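Local coordinates for sorbitol dehydrogenase (Gluconobacter oxydans, PDB 5ITG), which probably oxidises D-sorbitol to L-sorbose, with NADP as the likely acceptor of the hydride, at residues E112-L115 against K116-D120; S162-F165 against G166-E170; F43-E46 against Q47-E50; P233-S236 against A237-K241. One frame throughout, in Å; residues are numbered along the deposited sequence.

Contact 1: residues E112-L115 against K116-D120; sequences EAVL and KHLVD
Val114 and Leu118, one helical turn apart, lie side by side and point the same way, with Val114 CG1 against Leu118 CD2 at 3.8 Å. The valine brings that methyl there because CG1 stands anti to its own backbone N (chi1 172°), beside the carbonyl carbon. Leu115 CD2 meets the same methyl, Leu118 CD2, more loosely at 4.4 Å. Branched aliphatic residues suit this buried flank, which is closed by Tyr167 and Ala171 of helix 164-177 and by Val29, Phe31 and Val60 of the central sheet. Beneath the side chains, Leu118 N donates to Val114 O at 3.0 Å in the carbonyl plane, a nearly straight bond (163°), and Lys116 N donates to Glu112 O at 2.9 Å. Val119 CG2 rests on Leu115 O, 3.2 Å away. With an alanine in place of Leu118, both delta methyls are gone, which would probably open a gap between Val114 CG1 and the neighbouring helix and strand.

The solvent side is looser. Glu112 and Lys116 are exposed, and the long chain of Lys116 leads away from the preceding turn, as suits charged groups facing water. His117, partly exposed, rests on Val29 and Val58, and its ND1 makes one weak bond, 3.5 Å to Ala113 O, at the edge of the imidazole. Such a division marks an amphipathic helix on the parallel strands of a Rossmann-type sheet.

Contact 2: residues S162-F165 against G166-E170; sequences STVF and GYVVE
Thr163 is the N-cap of helix 164-177, and its OG1 accepts a hydrogen bond from Gly166 N at 3.0 Å, nearly straight at 161°. The hydroxyl takes up this post because OG1 sits between the backbone N and the carbonyl carbon (chi1 72°). It has a second partner in Asp154 OD2, and Asp154 OD1 takes the amide of Ser162, so one carboxylate holds both the cap hydroxyl and the amide before it. A CB on Gly166 would come close to Thr163 OG1, about 3.4 Å, so glycine may keep the surroundings of the hydroxyl uncrowded.

Beyond the cap the amides find the usual carbonyls one turn back. Tyr167 N donates to Thr163 O at 2.9 Å, Val168 N to Val164 O at 2.9 Å, and Val169 N to Phe165 O at 3.0 Å. Glu170, whose side chain is buried, has its OE2 in salt bridges with Arg173 and Arg174, so its charge is answered within the same helix.

The buried side chains of Val164, Phe165, Tyr167, Val168 and Val169 are apolar or aromatic, as a helix packed on several sides requires: Phe165 meets Phe144 edge-to-face, Val168 lies on Phe31 and Phe202, and Tyr167 lies on helix 111-119. Val164 contributes both its methyls. CG2 runs alongside Val168 CG2 at 4.1 Å, while Val164 CG1 sits over the centre of one face of the Phe165 ring, 3.7 Å above its plane.

Contact 3: residues F43-E46 against Q47-E50; sequences FYVE and QILE
The backbone of Tyr44 to Ile48 coils tightly, with Gln47 N donating to Tyr44 O at 3.1 Å and Ile48 N to Val45 O at 3.0 Å. Gln47 then folds its side chain back over the preceding turn. Its CG is anti to the carbonyl carbon and the chain runs extended beyond it, which carries NE2 to Phe43 O, a bond of 3.0 Å and 164° that enters well above the carbonyl plane. The same NE2 lies over one face of the Phe43 ring, offset toward the rim and 3.0 Å from CE2 of Phe43, with amide and ring planes 67° apart. Glutamine is apt here, being long enough to reach back and having a donor to give the carbonyl. An alanine at Gln47 would be likely to leave Phe43 O without this donor and part of the ring face uncovered.

Val45 supplies the apolar part: its CG1 touches Leu49 CD1 at 3.8 Å and Ile48 CD1 at 4.1 Å, the chains crossing obliquely. The buried polar ends are met from outside, Glu46 by Tyr19 OH and Gly99 N, and Tyr44 OH by His261, while Arg230 makes a cation-pi contact with Phe43. Bonds that span three residues are of the 3-10 pattern. They occur here within a Rossmann beta-alpha-beta crossover, where the chain from parallel strand 26-31 passes through helix 41-46 and a loop to its neighbour 56-61.

Contact 4: residues P233-S236 against A237-K241; sequences PTVS and AEIAK
Val235 leans on the first turn of helix 237-247, its CG1 lying 4.2 Å from Ala240 CB and 4.3 Å from Ile239 CG2. Two torsions bring these methyls together: in Val235 CG1 is anti to the backbone N (chi1 -177°), and in Ile239 it is CG2 that takes the equivalent place. The other branch of Ile239, through CG1, then starts beside its own backbone N.

Ser236 turns its hydroxyl between backbone N and carbonyl carbon (chi1 61°), where OG accepts from Ile239 N at 3.1 Å. The exact places of that oxygen and of the CG1 branch of Ile239 are doubtful, because the model sets them too near each other. Serine fits the position, since its short chain can reach forward to an amide of the first turn. The main chain is more firmly defined, with Ala240 N donating to Ser236 O at 2.9 Å and 166°, whereas Ser236 N is buried and has no partner in the model. Small Ala240 lets the valine come close, and Glu238 and Lys241 carry their charges outward from this exposed surface. The Val235-Ala240 contact across the serine N-cap is placed as a hydrophobic staple, if a small one.

Contacts 1 and 2 belong to one layer: their centres are 11 Å apart, and helices 111-119 and 164-177 meet where Val114 CG1 touches Tyr167 CD1 at 3.6 Å. Contact 2 is buried, contact 1 only partly so, which leaves charged residues on one flank of the latter. Contact 3, also buried, touches neither, its nearest atoms being about 14 Å from contact 1, and it relies on a side-chain amide and outside polar partners. Contact 4 lies at the surface, about 13 Å from contact 3 at nearest atoms. Contacts 2 and 4 both open helices with hydroxyl caps; the threonine one is also held by a carboxylate, Asp154, while the serine oxygen is less surely placed.

Contact 1: residues E112-L115 against K116-D120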
loop_
_atom_site.group_PDB
_atom_site.type_symbol
_atom_site.label_atom_id
_atom_site.label_comp_id
_atom_site.label_asym_id
_atom_site.label_seq_id
_atom_site.Cartn_x
_atom_site.Cartn_y
_atom_site.Cartn_z
ATOM N N GLU A 112 -14.293 22.091 15.631
ATOM C CA GLU A 112 -14.465 23.284 14.799
ATOM C C GLU A 112 -13.175 23.661 14.075
ATOM O O GLU A 112 -13.214 24.107 12.928
ATOM C CB GLU A 112 -14.934 24.488 15.628
ATOM C CG GLU A 112 -15.274 25.706 14.756
ATOM C CD GLU A 112 -15.457 27.000 15.544
ATOM O OE1 GLU A 112 -14.462 27.514 16.104
ATOM O OE2 GLU A 112 -16.600 27.506 15.600
ATOM N N ALA A 113 -12.042 23.481 14.751
ATOM C CA ALA A 113 -10.732 23.799 14.181
ATOM C C ALA A 113 -10.475 23.013 12.894
ATOM O O ALA A 113 -9.896 23.537 11.938
ATOM C CB ALA A 113 -9.640 23.497 15.194
ATOM N N VAL A 114 -10.898 21.753 12.883
ATOM C CA VAL A 114 -10.721 20.902 11.714
ATOM C C VAL A 114 -11.645 21.365 10.599
ATOM O O VAL A 114 -11.242 21.447 9.439
ATOM C CB VAL A 114 -11.038 19.421 12.038
ATOM C CG1 VAL A 114 -11.047 18.597 10.751
ATOM C CG2 VAL A 114 -10.002 18.871 13.000
ATOM N N LEU A 115 -12.890 21.667 10.964
ATOM C CA LEU A 115 -13.883 22.118 9.996
ATOM C C LEU A 115 -13.504 23.439 9.339
ATOM O O LEU A 115 -13.810 23.653 8.168
ATOM C CB LEU A 115 -15.256 22.238 10.661
ATOM C CG LEU A 115 -16.018 20.921 10.863
ATOM C CD1 LEU A 115 -17.298 21.189 11.644
ATOM C CD2 LEU A 115 -16.343 20.295 9.510
ATOM N N LYS A 116 -12.838 24.316 10.087
ATOM C CA LYS A 116 -12.414 25.601 9.541
ATOM C C LYS A 116 -11.445 25.366 8.387
ATOM O O LYS A 116 -11.535 26.016 7.342
ATOM C CB LYS A 116 -11.723 26.452 10.612
ATOM C CG LYS A 116 -11.341 27.842 10.128
ATOM C CD LYS A 116 -10.468 28.586 11.134
ATOM C CE LYS A 116 -10.168 30.008 10.658
ATOM N NZ LYS A 116 -9.621 30.030 9.261
ATOM N N HIS A 117 -10.510 24.441 8.576
ATOM C CA HIS A 117 -9.551 24.141 7.522
ATOM C C HIS A 117 -10.263 23.529 6.330
ATOM O O HIS A 117 -10.006 23.897 5.186
ATOM C CB HIS A 117 -8.469 23.173 8.018
ATOM C CG HIS A 117 -7.274 23.854 8.609
ATOM N ND1 HIS A 117 -7.064 23.946 9.968
ATOM C CD2 HIS A 117 -6.227 24.480 8.023
ATOM C CE1 HIS A 117 -5.938 24.598 10.194
ATOM N NE2 HIS A 117 -5.410 24.932 9.031
ATOM N N LEU A 118 -11.164 22.596 6.615
ATOM C CA LEU A 118 -11.926 21.899 5.590
ATOM C C LEU A 118 -12.797 22.803 4.710
ATOM O O LEU A 118 -13.030 22.489 3.537
ATOM C CB LEU A 118 -12.795 20.831 6.247
ATOM C CG LEU A 118 -12.351 19.367 6.185
ATOM C CD1 LEU A 118 -10.840 19.245 6.092
ATOM C CD2 LEU A 118 -12.890 18.643 7.406
ATOM N N VAL A 119 -13.281 23.915 5.261
ATOM C CA VAL A 119 -14.125 24.810 4.472
ATOM C C VAL A 119 -13.349 25.913 3.770
ATOM O O VAL A 119 -13.894 26.588 2.899
ATOM C CB VAL A 119 -15.240 25.475 5.327
ATOM C CG1 VAL A 119 -16.223 24.433 5.811
ATOM C CG2 VAL A 119 -14.631 26.224 6.489
ATOM N N ASP A 120 -12.081 26.090 4.135
ATOM C CA ASP A 120 -11.248 27.128 3.526
ATOM C C ASP A 120 -11.102 26.899 2.025
ATOM O O ASP A 120 -10.707 25.818 1.587
ATOM C CB ASP A 120 -9.864 27.153 4.183
ATOM C CG ASP A 120 -9.038 28.356 3.756
ATOM O OD1 ASP A 120 -8.771 28.503 2.546
ATOM O OD2 ASP A 120 -8.657 29.160 4.633
#

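Contact 2: residues S162-F165 against G166-E170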
loop_
_atom_site.group_PDB
_atom_site.type_symbol
_atom_site.label_atom_id
_atom_site.label_comp_id
_atom_site.label_asym_id
_atom_site.label_seq_id
_atom_site.Cartn_x
_atom_site.Cartn_y
_atom_site.Cartn_z
ATOM N N SER A 162 -17.237 13.219 14.567
ATOM C CA SER A 162 -15.980 12.665 15.065
ATOM C C SER A 162 -15.358 11.717 14.034
ATOM O O SER A 162 -14.185 11.369 14.138
ATOM C CB SER A 162 -16.199 11.899 16.373
ATOM O OG SER A 162 -16.923 10.705 16.141
ATOM N N THR A 163 -16.141 11.291 13.045
ATOM C CA THR A 163 -15.616 10.380 12.026
ATOM C C THR A 163 -15.177 11.148 10.787
ATOM O O THR A 163 -15.654 12.257 10.528
ATOM C CB THR A 163 -16.661 9.321 11.594
ATOM O OG1 THR A 163 -17.678 9.941 10.799
ATOM C CG2 THR A 163 -17.299 8.666 12.811
ATOM N N VAL A 164 -14.265 10.557 10.020
ATOM C CA VAL A 164 -13.776 11.206 8.811
ATOM C C VAL A 164 -14.961 11.466 7.893
ATOM O O VAL A 164 -15.042 12.504 7.248
ATOM C CB VAL A 164 -12.703 10.329 8.087
ATOM C CG1 VAL A 164 -13.328 9.055 7.541
ATOM C CG2 VAL A 164 -12.030 11.130 6.984
ATOM N N PHE A 165 -15.895 10.522 7.855
ATOM C CA PHE A 165 -17.086 10.661 7.020
ATOM C C PHE A 165 -17.865 11.905 7.441
ATOM O O PHE A 165 -18.263 12.721 6.605
ATOM C CB PHE A 165 -17.977 9.431 7.178
ATOM C CG PHE A 165 -17.219 8.144 7.188
ATOM C CD1 PHE A 165 -16.534 7.716 6.055
ATOM C CD2 PHE A 165 -17.166 7.368 8.335
ATOM C CE1 PHE A 165 -15.804 6.531 6.067
ATOM C CE2 PHE A 165 -16.442 6.184 8.358
ATOM C CZ PHE A 165 -15.757 5.764 7.217
ATOM N N GLY A 166 -18.082 12.039 8.747
ATOM C CA GLY A 166 -18.813 13.180 9.264
ATOM C C GLY A 166 -18.135 14.509 8.977
ATOM O O GLY A 166 -18.795 15.471 8.585
ATOM N N TYR A 167 -16.819 14.567 9.176
ATOM C CA TYR A 167 -16.055 15.790 8.939
ATOM C C TYR A 167 -16.084 16.210 7.476
ATOM O O TYR A 167 -16.353 17.367 7.153
ATOM C CB TYR A 167 -14.598 15.593 9.362
ATOM C CG TYR A 167 -14.320 15.841 10.830
ATOM C CD1 TYR A 167 -14.267 17.140 11.340
ATOM C CD2 TYR A 167 -14.098 14.780 11.706
ATOM C CE1 TYR A 167 -13.997 17.378 12.693
ATOM C CE2 TYR A 167 -13.828 15.007 13.063
ATOM C CZ TYR A 167 -13.780 16.307 13.545
ATOM O OH TYR A 167 -13.520 16.537 14.878
ATOM N N VAL A 168 -15.792 15.260 6.596
ATOM C CA VAL A 168 -15.751 15.525 5.163
ATOM C C VAL A 168 -17.100 15.933 4.592
ATOM O O VAL A 168 -17.201 16.941 3.897
ATOM C CB VAL A 168 -15.209 14.288 4.397
ATOM C CG1 VAL A 168 -15.420 14.452 2.900
ATOM C CG2 VAL A 168 -13.719 14.123 4.695
ATOM N N VAL A 169 -18.136 15.158 4.880
ATOM C CA VAL A 169 -19.458 15.480 4.368
ATOM C C VAL A 169 -20.004 16.788 4.955
ATOM O O VAL A 169 -20.596 17.586 4.231
ATOM C CB VAL A 169 -20.435 14.310 4.611
ATOM C CG1 VAL A 169 -21.865 14.731 4.306
ATOM C CG2 VAL A 169 -20.037 13.132 3.708
ATOM N N GLU A 170 -19.799 17.022 6.251
ATOM C CA GLU A 170 -20.270 18.270 6.853
ATOM C C GLU A 170 -19.510 19.442 6.231
ATOM O O GLU A 170 -20.085 20.501 5.969
ATOM C CB GLU A 170 -20.066 18.251 8.374
ATOM C CG GLU A 170 -20.367 19.574 9.076
ATOM C CD GLU A 170 -21.832 20.010 8.989
ATOM O OE1 GLU A 170 -22.664 19.298 8.382
ATOM O OE2 GLU A 170 -22.151 21.083 9.538
#

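Contact 3: residues F43-E46 against Q47-E50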
loop_
_atom_site.group_PDB
_atom_site.type_symbol
_atom_site.label_atom_id
_atom_site.label_comp_id
_atom_site.label_asym_id
_atom_site.label_seq_id
_atom_site.Cartn_x
_atom_site.Cartn_y
_atom_site.Cartn_z
ATOM N N PHE A 43 6.000 13.238 0.649
ATOM C CA PHE A 43 7.253 13.188 -0.110
ATOM C C PHE A 43 7.113 13.821 -1.489
ATOM O O PHE A 43 7.960 14.621 -1.901
ATOM C CB PHE A 43 7.698 11.725 -0.256
ATOM C CG PHE A 43 8.973 11.543 -1.025
ATOM C CD1 PHE A 43 10.203 11.830 -0.439
ATOM C CD2 PHE A 43 8.947 11.059 -2.328
ATOM C CE1 PHE A 43 11.396 11.633 -1.139
ATOM C CE2 PHE A 43 10.131 10.858 -3.040
ATOM C CZ PHE A 43 11.360 11.146 -2.443
ATOM N N TYR A 44 6.052 13.463 -2.209
ATOM C CA TYR A 44 5.832 14.026 -3.544
ATOM C C TYR A 44 5.493 15.514 -3.484
ATOM O O TYR A 44 5.983 16.306 -4.295
ATOM C CB TYR A 44 4.717 13.264 -4.273
ATOM C CG TYR A 44 5.145 11.902 -4.781
ATOM C CD1 TYR A 44 5.907 11.776 -5.945
ATOM C CD2 TYR A 44 4.798 10.739 -4.090
ATOM C CE1 TYR A 44 6.315 10.522 -6.414
ATOM C CE2 TYR A 44 5.201 9.479 -4.545
ATOM C CZ TYR A 44 5.957 9.377 -5.704
ATOM O OH TYR A 44 6.357 8.134 -6.143
ATOM N N VAL A 45 4.661 15.898 -2.519
ATOM C CA VAL A 45 4.287 17.296 -2.380
ATOM C C VAL A 45 5.521 18.145 -2.080
ATOM O O VAL A 45 5.670 19.256 -2.603
ATOM C CB VAL A 45 3.234 17.473 -1.262
ATOM C CG1 VAL A 45 3.038 18.952 -0.947
ATOM C CG2 VAL A 45 1.910 16.857 -1.713
ATOM N N GLU A 46 6.410 17.609 -1.252
ATOM C CA GLU A 46 7.639 18.297 -0.873
ATOM C C GLU A 46 8.440 18.722 -2.105
ATOM O O GLU A 46 9.130 19.744 -2.086
ATOM C CB GLU A 46 8.503 17.375 -0.005
ATOM C CG GLU A 46 9.802 17.995 0.486
ATOM C CD GLU A 46 9.611 18.818 1.742
ATOM O OE1 GLU A 46 8.485 19.308 1.965
ATOM O OE2 GLU A 46 10.587 18.982 2.504
ATOM N N GLN A 47 8.332 17.939 -3.175
ATOM C CA GLN A 47 9.068 18.204 -4.407
ATOM C C GLN A 47 8.411 19.161 -5.398
ATOM O O GLN A 47 9.009 19.496 -6.415
ATOM C CB GLN A 47 9.377 16.884 -5.106
ATOM C CG GLN A 47 10.182 15.922 -4.249
ATOM C CD GLN A 47 10.232 14.530 -4.844
ATOM O OE1 GLN A 47 10.818 14.318 -5.908
ATOM N NE2 GLN A 47 9.602 13.571 -4.164
ATOM N N ILE A 48 7.186 19.596 -5.123
ATOM C CA ILE A 48 6.519 20.537 -6.020
ATOM C C ILE A 48 6.172 21.835 -5.297
ATOM O O ILE A 48 5.617 22.758 -5.892
ATOM C CB ILE A 48 5.229 19.927 -6.634
ATOM C CG1 ILE A 48 4.317 19.376 -5.536
ATOM C CG2 ILE A 48 5.592 18.827 -7.622
ATOM C CD1 ILE A 48 3.625 20.441 -4.703
ATOM N N LEU A 49 6.511 21.905 -4.013
ATOM C CA LEU A 49 6.225 23.083 -3.204
ATOM C C LEU A 49 7.045 24.294 -3.659
ATOM O O LEU A 49 6.667 25.442 -3.418
ATOM C CB LEU A 49 6.509 22.769 -1.734
ATOM C CG LEU A 49 5.391 23.040 -0.723
ATOM C CD1 LEU A 49 4.048 22.587 -1.272
ATOM C CD2 LEU A 49 5.709 22.312 0.575
ATOM N N GLU A 50 8.171 24.030 -4.312
ATOM C CA GLU A 50 9.029 25.098 -4.809
ATOM C C GLU A 50 8.445 25.646 -6.108
ATOM O O GLU A 50 8.890 26.672 -6.614
ATOM C CB GLU A 50 10.439 24.562 -5.067
ATOM C CG GLU A 50 10.486 23.463 -6.114
ATOM C CD GLU A 50 11.878 22.888 -6.290
ATOM O OE1 GLU A 50 12.807 23.671 -6.589
ATOM O OE2 GLU A 50 12.038 21.655 -6.131
#

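Contact 4: residues P233-S236 against A237-K241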
loop_
_atom_site.group_PDB
_atom_site.type_symbol
_atom_site.label_atom_id
_atom_site.label_comp_id
_atom_site.label_asym_id
_atom_site.label_seq_id
_atom_site.Cartn_x
_atom_site.Cartn_y
_atom_site.Cartn_z
ATOM N N PRO A 233 8.444 0.745 6.737
ATOM C CA PRO A 233 8.315 -0.083 7.944
ATOM C C PRO A 233 7.965 0.662 9.224
ATOM O O PRO A 233 8.165 1.872 9.332
ATOM C CB PRO A 233 9.686 -0.760 8.052
ATOM C CG PRO A 233 10.205 -0.743 6.641
ATOM C CD PRO A 233 9.805 0.639 6.186
ATOM N N THR A 234 7.437 -0.080 10.192
ATOM C CA THR A 234 7.084 0.485 11.484
ATOM C C THR A 234 8.375 0.990 12.107
ATOM O O THR A 234 9.428 0.402 11.896
ATOM C CB THR A 234 6.489 -0.585 12.416
ATOM O OG1 THR A 234 5.264 -1.080 11.861
ATOM C CG2 THR A 234 6.219 0.007 13.795
ATOM N N VAL A 235 8.292 2.070 12.878
ATOM C CA VAL A 235 9.478 2.629 13.520
ATOM C C VAL A 235 9.481 2.329 15.016
ATOM O O VAL A 235 8.662 2.860 15.765
ATOM C CB VAL A 235 9.551 4.162 13.323
ATOM C CG1 VAL A 235 10.833 4.705 13.948
ATOM C CG2 VAL A 235 9.503 4.506 11.833
ATOM N N SER A 236 10.393 1.468 15.450
ATOM C CA SER A 236 10.483 1.130 16.865
ATOM C C SER A 236 11.457 2.091 17.535
ATOM O O SER A 236 12.136 2.867 16.862
ATOM C CB SER A 236 10.978 -0.300 17.041
ATOM O OG SER A 236 12.263 -0.449 16.473
ATOM N N ALA A 237 11.519 2.046 18.862
ATOM C CA ALA A 237 12.425 2.916 19.596
ATOM C C ALA A 237 13.844 2.607 19.145
ATOM O O ALA A 237 14.643 3.511 18.911
ATOM C CB ALA A 237 12.282 2.678 21.102
ATOM N N GLU A 238 14.147 1.320 19.008
ATOM C CA GLU A 238 15.476 0.909 18.590
ATOM C C GLU A 238 15.797 1.366 17.174
ATOM O O GLU A 238 16.940 1.704 16.869
ATOM C CB GLU A 238 15.625 -0.608 18.678
ATOM C CG GLU A 238 17.002 -1.082 18.260
ATOM C CD GLU A 238 18.109 -0.316 18.966
ATOM O OE1 GLU A 238 18.141 -0.342 20.217
ATOM O OE2 GLU A 238 18.939 0.317 18.275
ATOM N N ILE A 239 14.794 1.365 16.303
ATOM C CA ILE A 239 15.008 1.799 14.930
ATOM C C ILE A 239 15.264 3.303 14.911
ATOM O O ILE A 239 16.176 3.781 14.234
ATOM C CB ILE A 239 13.788 1.445 14.046
ATOM C CG1 ILE A 239 13.645 -0.081 13.968
ATOM C CG2 ILE A 239 13.953 2.039 12.650
ATOM C CD1 ILE A 239 12.403 -0.560 13.233
ATOM N N ALA A 240 14.471 4.046 15.675
ATOM C CA ALA A 240 14.625 5.491 15.748
ATOM C C ALA A 240 16.049 5.859 16.176
ATOM O O ALA A 240 16.671 6.748 15.592
ATOM C CB ALA A 240 13.611 6.074 16.730
ATOM N N LYS A 241 16.565 5.169 17.188
ATOM C CA LYS A 241 17.916 5.445 17.667
ATOM C C LYS A 241 18.975 5.258 16.584
ATOM O O LYS A 241 19.920 6.043 16.494
ATOM C CB LYS A 241 18.250 4.570 18.881
ATOM C CG LYS A 241 17.621 5.064 20.179
ATOM C CD LYS A 241 18.171 4.332 21.394
ATOM C CE LYS A 241 17.577 4.901 22.674
ATOM N NZ LYS A 241 18.102 4.233 23.902
#